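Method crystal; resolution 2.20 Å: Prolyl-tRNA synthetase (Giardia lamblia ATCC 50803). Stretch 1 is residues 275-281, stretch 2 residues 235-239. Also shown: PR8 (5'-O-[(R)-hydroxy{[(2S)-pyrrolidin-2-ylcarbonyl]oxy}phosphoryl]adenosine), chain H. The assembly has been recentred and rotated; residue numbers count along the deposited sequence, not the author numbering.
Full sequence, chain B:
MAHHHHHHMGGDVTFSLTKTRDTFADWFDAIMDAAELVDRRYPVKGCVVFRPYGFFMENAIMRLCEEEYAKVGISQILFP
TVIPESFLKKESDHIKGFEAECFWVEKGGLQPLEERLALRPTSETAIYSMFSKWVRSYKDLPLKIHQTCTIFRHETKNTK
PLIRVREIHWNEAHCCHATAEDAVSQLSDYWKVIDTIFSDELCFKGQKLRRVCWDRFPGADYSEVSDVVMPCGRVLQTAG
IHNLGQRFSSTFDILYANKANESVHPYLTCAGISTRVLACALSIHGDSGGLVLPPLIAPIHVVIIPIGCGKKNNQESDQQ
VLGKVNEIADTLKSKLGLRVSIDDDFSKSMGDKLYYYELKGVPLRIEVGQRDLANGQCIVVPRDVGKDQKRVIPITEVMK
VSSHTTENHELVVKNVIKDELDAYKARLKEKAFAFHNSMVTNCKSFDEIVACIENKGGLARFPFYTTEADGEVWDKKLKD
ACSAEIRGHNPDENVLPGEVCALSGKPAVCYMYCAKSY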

# COMPACT_ATOMS: atom_id res chain seq x y z
N THR B 275 -10.96 -0.18 -8.23
CA THR B 275 -12.01 -0.08 -7.21
C THR B 275 -13.34 -0.72 -7.64
O THR B 275 -14.22 -0.96 -6.79
CB THR B 275 -12.31 1.39 -6.90
OG1 THR B 275 -12.66 2.07 -8.11
CG2 THR B 275 -11.09 2.06 -6.26
N ARG B 276 -13.51 -0.96 -8.94
CA ARG B 276 -14.68 -1.68 -9.46
C ARG B 276 -14.86 -3.08 -8.87
O ARG B 276 -15.98 -3.57 -8.79
CB ARG B 276 -14.59 -1.79 -10.98
CG ARG B 276 -14.80 -0.48 -11.67
CD ARG B 276 -14.73 -0.65 -13.16
NE ARG B 276 -15.28 0.51 -13.84
CZ ARG B 276 -15.46 0.60 -15.15
NH1 ARG B 276 -15.13 -0.41 -15.96
NH2 ARG B 276 -15.99 1.71 -15.65
N VAL B 277 -13.77 -3.74 -8.48
CA VAL B 277 -13.84 -5.05 -7.82
C VAL B 277 -14.63 -4.91 -6.51
O VAL B 277 -15.55 -5.70 -6.24
CB VAL B 277 -12.45 -5.63 -7.53
CG1 VAL B 277 -12.56 -7.01 -6.88
CG2 VAL B 277 -11.61 -5.72 -8.81
N LEU B 278 -14.28 -3.90 -5.71
CA LEU B 278 -15.00 -3.58 -4.48
C LEU B 278 -16.46 -3.22 -4.80
O LEU B 278 -17.37 -3.71 -4.14
CB LEU B 278 -14.31 -2.44 -3.73
CG LEU B 278 -14.92 -1.99 -2.39
CD1 LEU B 278 -14.93 -3.14 -1.39
CD2 LEU B 278 -14.16 -0.78 -1.82
N ALA B 279 -16.67 -2.39 -5.81
CA ALA B 279 -18.03 -2.06 -6.26
C ALA B 279 -18.86 -3.34 -6.46
O ALA B 279 -19.99 -3.41 -5.98
CB ALA B 279 -18.00 -1.24 -7.53
N CYS B 280 -18.29 -4.32 -7.16
CA CYS B 280 -18.99 -5.59 -7.44
C CYS B 280 -19.35 -6.36 -6.16
O CYS B 280 -20.51 -6.71 -5.95
CB CYS B 280 -18.14 -6.50 -8.33
SG CYS B 280 -18.03 -5.96 -10.05
N ALA B 281 -18.36 -6.60 -5.31
CA ALA B 281 -18.55 -7.33 -4.06
C ALA B 281 -19.61 -6.70 -3.17
O ALA B 281 -20.43 -7.40 -2.58
CB ALA B 281 -17.25 -7.42 -3.30
C PR8 H . -5.68 -1.35 -18.66
N PR8 H . -3.33 -0.83 -18.49
O PR8 H . -5.84 -0.17 -18.37
P PR8 H . -8.15 -1.65 -18.66
N1 PR8 H . -13.23 4.09 -12.68
C2 PR8 H . -12.97 2.99 -12.00
N3 PR8 H . -12.34 1.94 -12.54
C4 PR8 H . -11.95 1.96 -13.82
C5 PR8 H . -12.22 3.10 -14.57
C6 PR8 H . -12.87 4.18 -13.98
N6 PR8 H . -13.12 5.28 -14.69
N7 PR8 H . -11.74 2.89 -15.79
C8 PR8 H . -11.20 1.67 -15.81
N9 PR8 H . -11.33 1.09 -14.61
CA PR8 H . -4.27 -1.94 -18.75
CB PR8 H . -4.09 -2.95 -17.63
CD PR8 H . -2.39 -1.29 -17.48
CG PR8 H . -3.24 -2.20 -16.59
C1' PR8 H . -10.85 -0.29 -14.27
O10 PR8 H . -6.68 -2.24 -18.94
O1P PR8 H . -8.58 -0.63 -19.65
C2' PR8 H . -11.64 -1.40 -15.00
O2' PR8 H . -11.87 -2.50 -14.11
O2P PR8 H . -9.13 -2.92 -18.70
C3' PR8 H . -10.67 -1.86 -16.06
O3' PR8 H . -10.96 -3.21 -16.45
C4' PR8 H . -9.41 -1.82 -15.20
O4' PR8 H . -9.46 -0.47 -14.70
C5' PR8 H . -8.21 -2.08 -16.08
O5' PR8 H . -8.15 -1.14 -17.13
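Stretch 2 (235-239) VLQTA

Residues 235-239 form a strand that continues later in the chain, with phi/psi values near -100/150 at Val 235 and -120/122 at Leu 236; Thr 238, at -119/-11, departs from the extended pattern. Opposite it, residues 276-281 are helical, as the hydrogen bonds from Ala 279 N to Thr 275 O (3.0 Å), Cys 280 N to Arg 276 O (2.9 Å) and Ala 281 N to Val 277 O (3.1 Å) attest. The two axes approach to 8.4 Å, and their N-to-C directions make an angle of 122° (signed crossing angle -122°), so the strand runs obliquely against the helix direction. The nearest CA atoms are those of Arg 276 and Thr 238, 5.6 Å apart.

Arg 276 has the largest covered area of any residue in the contact, 83 Å², ahead of Leu 236 at 73 Å², with CA-to-CB toward the strand and an m, t, t side chain that brings the guanidinium up to the strand backbone at Gln 237. Its NH1 donates to the backbone O of Gln 237 at 2.8 Å, with an N-H...acceptor angle of 158°, and this oxygen lies near the guanidinium plane. One face of the group is covered by Leu 236 CD1, 3.6 Å from Arg 276 NE; over the opposite face lies C4 of the PR8 adenine. The same Gln 237 O accepts from PR8 O2' at 3.0 Å, so a single carbonyl joins helix, strand and ligand.

Farther along the helix the packing becomes largely apolar. Leu 236 (t, p) places CD2 4.0 Å from Cys 280 SG and 4.3 Å from Ala 279 CB. Thr 238, in the m rotamer, brings CG2 to 3.7 Å from Val 277 CG2, while its OG1 donates to Leu 236 O at 2.9 Å within the strand and lies 3.3 Å from Cys 280 SG. Leu 278 points away and takes no part. Together the stretches bury 325 Å², both sides summed.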

# COMPACT_ATOMS: atom_id res chain seq x y z
N VAL B 235 -23.67 -4.57 -17.15
CA VAL B 235 -22.39 -5.21 -16.80
C VAL B 235 -21.31 -4.15 -16.52
O VAL B 235 -21.32 -3.06 -17.11
CB VAL B 235 -21.87 -6.16 -17.90
CG1 VAL B 235 -22.82 -7.33 -18.11
CG2 VAL B 235 -21.64 -5.39 -19.21
N LEU B 236 -20.38 -4.50 -15.65
CA LEU B 236 -19.26 -3.64 -15.30
C LEU B 236 -17.97 -4.37 -15.64
O LEU B 236 -17.73 -5.47 -15.13
CB LEU B 236 -19.33 -3.35 -13.79
CG LEU B 236 -18.32 -2.36 -13.22
CD1 LEU B 236 -18.54 -0.98 -13.83
CD2 LEU B 236 -18.42 -2.32 -11.70
N GLN B 237 -17.13 -3.78 -16.49
CA GLN B 237 -15.83 -4.37 -16.79
C GLN B 237 -14.94 -4.20 -15.58
O GLN B 237 -14.57 -3.09 -15.21
CB GLN B 237 -15.16 -3.74 -18.02
CG GLN B 237 -13.82 -4.40 -18.36
CD GLN B 237 -13.07 -3.69 -19.47
OE1 GLN B 237 -13.64 -3.36 -20.50
NE2 GLN B 237 -11.77 -3.48 -19.27
N THR B 238 -14.57 -5.32 -14.97
CA THR B 238 -13.97 -5.35 -13.64
C THR B 238 -12.56 -5.96 -13.65
O THR B 238 -11.84 -5.88 -12.67
CB THR B 238 -14.91 -6.13 -12.70
OG1 THR B 238 -16.19 -5.47 -12.71
CG2 THR B 238 -14.39 -6.20 -11.27
N ALA B 239 -12.18 -6.57 -14.77
CA ALA B 239 -10.78 -6.91 -15.02
C ALA B 239 -10.49 -6.65 -16.48
O ALA B 239 -11.34 -6.87 -17.33
CB ALA B 239 -10.50 -8.36 -14.67